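Heavy-metal chelation domain-containing protein (Pyrococcus horikoshii, PDB 3NPG) is of unknown function but may chelate heavy metals, and includes a Rossmann-like domain. Local coordinates at residues I116-I121 with K135-V140; Q112-K117 with A190-I195. One frame throughout, in Å; residues are numbered along the deposited sequence.

Contact 1: residues I116-I121 with K135-V140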
ATOM      1  N   ILE A 116      18.354  28.564 -10.426  1.00 42.45           N
ATOM      2  CA  ILE A 116      17.602  27.927  -9.331  1.00 40.53           C
ATOM      3  C   ILE A 116      18.573  27.353  -8.283  1.00 41.69           C
ATOM      4  O   ILE A 116      19.661  26.915  -8.639  1.00 41.70           O
ATOM      5  CB  ILE A 116      16.632  26.825  -9.894  1.00 42.52           C
ATOM      6  CG1 ILE A 116      15.825  27.333 -11.134  1.00 42.59           C
ATOM      7  CG2 ILE A 116      15.705  26.269  -8.802  1.00 42.57           C
ATOM      8  CD1 ILE A 116      14.904  28.575 -10.878  1.00 52.10           C
ATOM      9  N   LYS A 117      18.186  27.393  -6.986  1.00 35.96           N
ATOM     10  CA  LYS A 117      19.009  26.845  -5.894  1.00 35.06           C
ATOM     11  C   LYS A 117      18.375  25.569  -5.325  1.00 36.59           C
ATOM     12  O   LYS A 117      19.049  24.537  -5.214  1.00 36.03           O
ATOM     13  CB  LYS A 117      19.209  27.897  -4.775  1.00 37.62           C
ATOM     14  CG  LYS A 117      20.034  27.383  -3.589  1.00 39.98           C
ATOM     15  CD  LYS A 117      20.217  28.446  -2.511  1.00 40.95           C
ATOM     16  CE  LYS A 117      20.995  27.928  -1.317  1.00 35.47           C
ATOM     17  NZ  LYS A 117      22.414  27.653  -1.654  1.00 33.13           N
ATOM     18  N   ARG A 118      17.089  25.651  -4.939  1.00 31.10           N
ATOM     19  CA  ARG A 118      16.358  24.522  -4.381  1.00 29.19           C
ATOM     20  C   ARG A 118      15.209  24.128  -5.270  1.00 31.37           C
ATOM     21  O   ARG A 118      14.438  24.983  -5.704  1.00 31.36           O
ATOM     22  CB  ARG A 118      15.866  24.832  -2.966  1.00 27.47           C
ATOM     23  CG  ARG A 118      16.964  24.757  -1.925  1.00 34.56           C
ATOM     24  CD  ARG A 118      16.443  25.025  -0.538  1.00 43.24           C
ATOM     25  NE  ARG A 118      16.161  26.442  -0.335  1.00 51.03           N
ATOM     26  CZ  ARG A 118      17.035  27.305   0.164  1.00 60.23           C
ATOM     27  NH1 ARG A 118      18.243  26.898   0.537  1.00 40.73           N
ATOM     28  NH2 ARG A 118      16.703  28.577   0.317  1.00 49.19           N
ATOM     29  N   ILE A 119      15.099  22.838  -5.561  1.00 26.78           N
ATOM     30  CA  ILE A 119      14.054  22.303  -6.425  1.00 26.13           C
ATOM     31  C   ILE A 119      13.177  21.306  -5.666  1.00 29.29           C
ATOM     32  O   ILE A 119      13.697  20.433  -4.971  1.00 29.68           O
ATOM     33  CB  ILE A 119      14.675  21.651  -7.717  1.00 29.40           C
ATOM     34  CG1 ILE A 119      15.542  22.661  -8.502  1.00 30.74           C
ATOM     35  CG2 ILE A 119      13.589  21.052  -8.612  1.00 29.18           C
ATOM     36  CD1 ILE A 119      16.315  22.069  -9.628  1.00 35.80           C
ATOM     37  N   ALA A 120      11.846  21.415  -5.827  1.00 24.88           N
ATOM     38  CA  ALA A 120      10.912  20.444  -5.267  1.00 24.24           C
ATOM     39  C   ALA A 120      10.363  19.585  -6.389  1.00 28.30           C
ATOM     40  O   ALA A 120       9.753  20.112  -7.321  1.00 28.09           O
ATOM     41  CB  ALA A 120       9.776  21.152  -4.547  1.00 24.90           C
ATOM     42  N   ILE A 121      10.651  18.269  -6.354  1.00 25.01           N
ATOM     43  CA  ILE A 121      10.178  17.342  -7.378  1.00 24.08           C
ATOM     44  C   ILE A 121       9.010  16.512  -6.850  1.00 28.94           C
ATOM     45  O   ILE A 121       9.190  15.690  -5.950  1.00 29.55           O
ATOM     46  CB  ILE A 121      11.341  16.464  -7.948  1.00 26.76           C
ATOM     47  CG1 ILE A 121      12.387  17.340  -8.677  1.00 27.24           C
ATOM     48  CG2 ILE A 121      10.799  15.363  -8.876  1.00 26.49           C
ATOM     49  CD1 ILE A 121      13.589  16.551  -9.283  1.00 38.16           C
ATOM     50  N   LYS A 135      23.558  18.884  -9.207  1.00 42.62           N
ATOM     51  CA  LYS A 135      23.833  20.312  -9.404  1.00 41.85           C
ATOM     52  C   LYS A 135      22.956  21.223  -8.522  1.00 44.02           C
ATOM     53  O   LYS A 135      23.307  22.389  -8.313  1.00 44.34           O
ATOM     54  CB  LYS A 135      23.690  20.692 -10.886  1.00 44.01           C
ATOM     55  N   TYR A 136      21.814  20.702  -8.018  1.00 38.21           N
ATOM     56  CA  TYR A 136      20.877  21.504  -7.218  1.00 37.02           C
ATOM     57  C   TYR A 136      20.482  20.799  -5.913  1.00 39.81           C
ATOM     58  O   TYR A 136      20.670  19.590  -5.778  1.00 38.81           O
ATOM     59  CB  TYR A 136      19.611  21.829  -8.035  1.00 37.28           C
ATOM     60  CG  TYR A 136      19.884  22.495  -9.368  1.00 38.69           C
ATOM     61  CD1 TYR A 136      19.993  23.876  -9.470  1.00 40.95           C
ATOM     62  CD2 TYR A 136      19.946  21.749 -10.543  1.00 38.90           C
ATOM     63  CE1 TYR A 136      20.218  24.496 -10.696  1.00 41.72           C
ATOM     64  CE2 TYR A 136      20.173  22.356 -11.775  1.00 39.84           C
ATOM     65  CZ  TYR A 136      20.313  23.732 -11.847  1.00 48.88           C
ATOM     66  OH  TYR A 136      20.532  24.340 -13.061  1.00 52.73           O
ATOM     67  N   GLU A 137      19.897  21.557  -4.966  1.00 36.24           N
ATOM     68  CA  GLU A 137      19.365  21.002  -3.721  1.00 35.88           C
ATOM     69  C   GLU A 137      17.948  20.491  -4.009  1.00 38.29           C
ATOM     70  O   GLU A 137      17.041  21.289  -4.251  1.00 37.24           O
ATOM     71  CB  GLU A 137      19.351  22.083  -2.624  1.00 37.95           C
ATOM     72  CG  GLU A 137      19.059  21.558  -1.230  1.00 48.45           C
ATOM     73  CD  GLU A 137      19.084  22.623  -0.146  1.00 70.00           C
ATOM     74  OE1 GLU A 137      20.029  23.448  -0.137  1.00 65.21           O
ATOM     75  OE2 GLU A 137      18.157  22.632   0.695  1.00 61.31           O
ATOM     76  N   VAL A 138      17.787  19.167  -4.104  1.00 34.53           N
ATOM     77  CA  VAL A 138      16.528  18.563  -4.542  1.00 33.30           C
ATOM     78  C   VAL A 138      15.735  17.923  -3.387  1.00 37.19           C
ATOM     79  O   VAL A 138      16.321  17.288  -2.505  1.00 37.36           O
ATOM     80  CB  VAL A 138      16.768  17.564  -5.717  1.00 36.50           C
ATOM     81  CG1 VAL A 138      15.471  16.902  -6.153  1.00 35.64           C
ATOM     82  CG2 VAL A 138      17.439  18.260  -6.900  1.00 36.33           C
ATOM     83  N   TYR A 139      14.389  18.094  -3.406  1.00 32.74           N
ATOM     84  CA  TYR A 139      13.467  17.476  -2.448  1.00 32.00           C
ATOM     85  C   TYR A 139      12.414  16.698  -3.223  1.00 34.71           C
ATOM     86  O   TYR A 139      11.581  17.304  -3.904  1.00 33.71           O
ATOM     87  CB  TYR A 139      12.797  18.546  -1.558  1.00 33.25           C
ATOM     88  CG  TYR A 139      13.755  19.242  -0.618  1.00 35.28           C
ATOM     89  CD1 TYR A 139      14.459  20.376  -1.017  1.00 37.12           C
ATOM     90  CD2 TYR A 139      13.938  18.787   0.681  1.00 36.89           C
ATOM     91  CE1 TYR A 139      15.352  21.014  -0.159  1.00 38.58           C
ATOM     92  CE2 TYR A 139      14.821  19.422   1.553  1.00 38.84           C
ATOM     93  CZ  TYR A 139      15.529  20.535   1.128  1.00 47.83           C
ATOM     94  OH  TYR A 139      16.401  21.164   1.986  1.00 52.53           O
ATOM     95  N   VAL A 140      12.497  15.351  -3.197  1.00 30.94           N
ATOM     96  CA  VAL A 140      11.574  14.493  -3.958  1.00 29.62           C
ATOM     97  C   VAL A 140      10.409  14.025  -3.083  1.00 32.71           C
ATOM     98  O   VAL A 140      10.631  13.533  -1.978  1.00 32.91           O
ATOM     99  CB  VAL A 140      12.309  13.295  -4.640  1.00 33.07           C
ATOM    100  CG1 VAL A 140      11.393  12.588  -5.636  1.00 32.26           C
ATOM    101  CG2 VAL A 140      13.585  13.758  -5.328  1.00 32.81           C
TER
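Ile119 and Tyr139 carry the centre of a parallel strand pairing, in which strand 118-122 runs beside strand 137-141 in the seven-stranded mixed sheet, the axes of the short segments 4.7 Å apart at their closest and 18° from parallel. Four backbone hydrogen bonds join them: Glu137 N to Lys117 O, Ile119 N to Glu137 O, Tyr139 N to Ile119 O and Ile121 N to Tyr139 O. Glu137, Ile119 and Tyr139 each use both backbone N and O, bridging to the two residues that flank their partner, as in parallel pairing. On the face that bears Arg118, Ala120 and Tyr139, the Glu137 chain has CG anti to the backbone N (chi1 -169°) and lies alongside Arg118, pointing the same way. Its OE2 comes to 3.2 Å from Arg118 CD and accepts a 2.6 Å hydrogen bond from Tyr139 OH on its anti side. Glu137 OE1 lies at the edge of the guanidinium, in a long salt bridge to Arg118 NH1 (3.9 Å). An alanine in place of Glu137 would probably leave Tyr139 OH without this acceptor and the Arg118 guanidinium without the carboxylate that lies at its edge. The two strands and the intervening helix 126-132 form a beta-alpha-beta unit of the Rossmann-like kind, and that helix packs on the opposite face, where Leu132 touches both Ile121 and Val138. Here Ile121 CD1 meets Val138 CG1 at 3.7 Å, the two side chains crossing at a slant. The ring of Tyr136, just before its strand, takes an off-centre CH-pi contact from the Ile119 CD1 methyl, 4.0 Å from the ring centroid. Ile116 O lies at the edge of the same ring, in its plane, 3.2 Å from Tyr136 CD1.

Contact 2: residues Q112-K117 with A190-I195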
ATOM      1  N   GLN A 112      18.173  24.220 -16.266  1.00 46.63           N
ATOM      2  CA  GLN A 112      19.534  24.736 -16.430  1.00 48.05           C
ATOM      3  C   GLN A 112      19.553  26.135 -17.074  1.00 52.97           C
ATOM      4  O   GLN A 112      20.491  26.899 -16.847  1.00 53.73           O
ATOM      5  CB  GLN A 112      20.395  23.750 -17.239  1.00 49.90           C
ATOM      6  CG  GLN A 112      20.704  22.451 -16.484  1.00 70.86           C
ATOM      7  CD  GLN A 112      21.372  21.421 -17.370  1.00 97.01           C
ATOM      8  OE1 GLN A 112      20.821  20.986 -18.395  1.00 92.44           O
ATOM      9  NE2 GLN A 112      22.539  20.952 -16.954  1.00 92.29           N
ATOM     10  N   GLN A 113      18.490  26.484 -17.837  1.00 49.03           N
ATOM     11  CA  GLN A 113      18.367  27.796 -18.495  1.00 49.34           C
ATOM     12  C   GLN A 113      18.113  28.930 -17.477  1.00 53.35           C
ATOM     13  O   GLN A 113      18.224  30.111 -17.831  1.00 54.05           O
ATOM     14  CB  GLN A 113      17.240  27.773 -19.553  1.00 50.28           C
ATOM     15  CG  GLN A 113      17.527  26.864 -20.757  1.00 60.61           C
ATOM     16  CD  GLN A 113      16.327  26.732 -21.680  1.00 74.64           C
ATOM     17  OE1 GLN A 113      15.319  27.447 -21.555  1.00 68.60           O
ATOM     18  NE2 GLN A 113      16.410  25.811 -22.625  1.00 65.75           N
ATOM     19  N   ASP A 114      17.763  28.571 -16.218  1.00 48.71           N
ATOM     20  CA  ASP A 114      17.472  29.557 -15.169  1.00 48.59           C
ATOM     21  C   ASP A 114      18.413  29.421 -13.956  1.00 50.94           C
ATOM     22  O   ASP A 114      19.182  28.455 -13.869  1.00 49.96           O
ATOM     23  CB  ASP A 114      15.995  29.462 -14.730  1.00 50.02           C
ATOM     24  CG  ASP A 114      15.012  29.804 -15.835  1.00 63.52           C
ATOM     25  OD1 ASP A 114      15.237  30.820 -16.539  1.00 65.97           O
ATOM     26  OD2 ASP A 114      14.002  29.073 -15.980  1.00 67.89           O
ATOM     27  N   GLU A 115      18.362  30.409 -13.029  1.00 46.96           N
ATOM     28  CA  GLU A 115      19.191  30.416 -11.823  1.00 46.64           C
ATOM     29  C   GLU A 115      18.384  29.904 -10.615  1.00 48.61           C
ATOM     30  O   GLU A 115      17.780  30.701  -9.885  1.00 48.80           O
ATOM     31  CB  GLU A 115      19.739  31.835 -11.556  1.00 49.19           C
ATOM     32  CG  GLU A 115      20.929  31.869 -10.607  1.00 62.17           C
ATOM     33  CD  GLU A 115      22.232  31.328 -11.175  1.00 86.53           C
ATOM     34  OE1 GLU A 115      22.425  31.407 -12.412  1.00 83.06           O
ATOM     35  OE2 GLU A 115      23.086  30.887 -10.373  1.00 81.69           O
ATOM     36  N   ILE A 116      18.354  28.564 -10.426  1.00 42.45           N
ATOM     37  CA  ILE A 116      17.602  27.927  -9.331  1.00 40.53           C
ATOM     38  C   ILE A 116      18.573  27.353  -8.283  1.00 41.69           C
ATOM     39  O   ILE A 116      19.661  26.915  -8.639  1.00 41.70           O
ATOM     40  CB  ILE A 116      16.632  26.825  -9.894  1.00 42.52           C
ATOM     41  CG1 ILE A 116      15.825  27.333 -11.134  1.00 42.59           C
ATOM     42  CG2 ILE A 116      15.705  26.269  -8.802  1.00 42.57           C
ATOM     43  CD1 ILE A 116      14.904  28.575 -10.878  1.00 52.10           C
ATOM     44  N   LYS A 117      18.186  27.393  -6.986  1.00 35.96           N
ATOM     45  CA  LYS A 117      19.009  26.845  -5.894  1.00 35.06           C
ATOM     46  C   LYS A 117      18.375  25.569  -5.325  1.00 36.59           C
ATOM     47  O   LYS A 117      19.049  24.537  -5.214  1.00 36.03           O
ATOM     48  CB  LYS A 117      19.209  27.897  -4.775  1.00 37.62           C
ATOM     49  CG  LYS A 117      20.034  27.383  -3.589  1.00 39.98           C
ATOM     50  CD  LYS A 117      20.217  28.446  -2.511  1.00 40.95           C
ATOM     51  CE  LYS A 117      20.995  27.928  -1.317  1.00 35.47           C
ATOM     52  NZ  LYS A 117      22.414  27.653  -1.654  1.00 33.13           N
ATOM     53  N   ALA A 190       8.576  30.200  -5.541  1.00 29.11           N
ATOM     54  CA  ALA A 190       8.954  29.551  -6.796  1.00 27.86           C
ATOM     55  C   ALA A 190       8.758  30.462  -7.988  1.00 32.81           C
ATOM     56  O   ALA A 190       7.706  31.094  -8.126  1.00 32.69           O
ATOM     57  CB  ALA A 190       8.177  28.263  -6.982  1.00 27.49           C
ATOM     58  N   LYS A 191       9.794  30.572  -8.828  1.00 30.14           N
ATOM     59  CA  LYS A 191       9.758  31.399 -10.044  1.00 30.57           C
ATOM     60  C   LYS A 191       9.603  30.523 -11.298  1.00 33.90           C
ATOM     61  O   LYS A 191       9.305  31.032 -12.386  1.00 33.82           O
ATOM     62  CB  LYS A 191      11.024  32.297 -10.144  1.00 34.24           C
ATOM     63  CG  LYS A 191      12.318  31.628  -9.665  1.00 51.31           C
ATOM     64  CD  LYS A 191      13.463  32.628  -9.577  1.00 62.35           C
ATOM     65  CE  LYS A 191      14.731  31.978  -9.110  1.00 70.81           C
ATOM     66  NZ  LYS A 191      15.849  32.950  -9.037  1.00 78.74           N
ATOM     67  N   LEU A 192       9.746  29.200 -11.125  1.00 29.68           N
ATOM     68  CA  LEU A 192       9.672  28.233 -12.209  1.00 28.64           C
ATOM     69  C   LEU A 192       8.846  27.009 -11.766  1.00 31.49           C
ATOM     70  O   LEU A 192       9.269  26.276 -10.875  1.00 31.56           O
ATOM     71  CB  LEU A 192      11.107  27.809 -12.605  1.00 28.82           C
ATOM     72  CG  LEU A 192      11.246  26.831 -13.775  1.00 33.58           C
ATOM     73  CD1 LEU A 192      10.839  27.481 -15.087  1.00 34.02           C
ATOM     74  CD2 LEU A 192      12.650  26.346 -13.886  1.00 37.04           C
ATOM     75  N   ILE A 193       7.630  26.836 -12.342  1.00 26.72           N
ATOM     76  CA  ILE A 193       6.749  25.701 -12.030  1.00 25.45           C
ATOM     77  C   ILE A 193       6.447  24.918 -13.303  1.00 29.66           C
ATOM     78  O   ILE A 193       5.764  25.426 -14.198  1.00 29.24           O
ATOM     79  CB  ILE A 193       5.450  26.157 -11.290  1.00 28.02           C
ATOM     80  CG1 ILE A 193       5.798  26.928  -9.988  1.00 28.96           C
ATOM     81  CG2 ILE A 193       4.529  24.954 -11.003  1.00 26.59           C
ATOM     82  CD1 ILE A 193       4.669  27.611  -9.358  1.00 35.09           C
ATOM     83  N   VAL A 194       7.002  23.697 -13.405  1.00 26.85           N
ATOM     84  CA  VAL A 194       6.846  22.851 -14.591  1.00 26.47           C
ATOM     85  C   VAL A 194       5.932  21.659 -14.299  1.00 30.92           C
ATOM     86  O   VAL A 194       6.209  20.875 -13.387  1.00 30.65           O
ATOM     87  CB  VAL A 194       8.226  22.381 -15.141  1.00 30.12           C
ATOM     88  CG1 VAL A 194       8.070  21.669 -16.476  1.00 29.30           C
ATOM     89  CG2 VAL A 194       9.195  23.550 -15.264  1.00 30.70           C
ATOM     90  N   ILE A 195       4.852  21.513 -15.079  1.00 27.81           N
ATOM     91  CA  ILE A 195       3.949  20.362 -14.974  1.00 27.41           C
ATOM     92  C   ILE A 195       4.331  19.364 -16.075  1.00 30.43           C
ATOM     93  O   ILE A 195       4.116  19.638 -17.257  1.00 29.13           O
ATOM     94  CB  ILE A 195       2.449  20.807 -15.053  1.00 30.88           C
ATOM     95  CG1 ILE A 195       2.132  21.959 -14.043  1.00 31.73           C
ATOM     96  CG2 ILE A 195       1.499  19.623 -14.872  1.00 31.74           C
ATOM     97  CD1 ILE A 195       2.488  21.668 -12.536  1.00 39.96           C
TER
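Lys191 sets out with CG between its backbone N and carbonyl carbon (chi1 38°), the crowded position, and the extended chain beyond CG carries NZ to the loop between helix 107-112 and strand 118-122. Lys191 NZ donates a hydrogen bond of 3.1 Å to Glu115 O; the C=O...N angle is 160°, with the donor tilted 17° from the carbonyl plane. The aliphatic part of the lysine is used as well: it slides past Ile116 in the opposite direction, and Lys191 CE comes to 3.8 Å from Ile116 CD1. That same methyl lies 4.2 Å from Leu192 CB, on the first residue of strand 192-196. Leu192 has its CG anti to the backbone N. Its methyls CD1 and CD2 each lie 3.7 Å from Asp114 OD2, and the two side chains meet at a slant. Ile111 of helix 107-112 also touches Leu192, which connects this strand to the helix that precedes the loop. Between strands 118-122 and 192-196 in the sheet lies strand 167-171, so the loop leading into strand 118-122 reaches the start of strand 192-196 by side chains, past strand 167-171, instead of by backbone pairing. A lysine whose methylenes pack on isoleucine while its ammonium binds a main-chain carbonyl implies a join that is part apolar and part polar, where the carbonyl would probably stabilise the ammonium.

The two contacts share Ile116 and Lys117 and reach the same sheet, their centres about 9 Å apart. Contact 1 joins adjacent strands and relies on regular backbone bonding, with apolar side chains on one face and a charged and phenolic group on the other. Contact 2 reaches past an intervening strand and buries much less surface, with a single side-chain-to-backbone hydrogen bond, apolar touches at Ile116 CD1 and a carboxylate oxygen against leucine methyls. Both are partly buried: Ile119 and Ile121 in the first and Ile116 and Leu192 in the second lie inside, whereas Lys117, Glu115 and Lys191 are at the surface. Tyr136 OH packs 3.5 Å from Gln112 CA, linking the two directly.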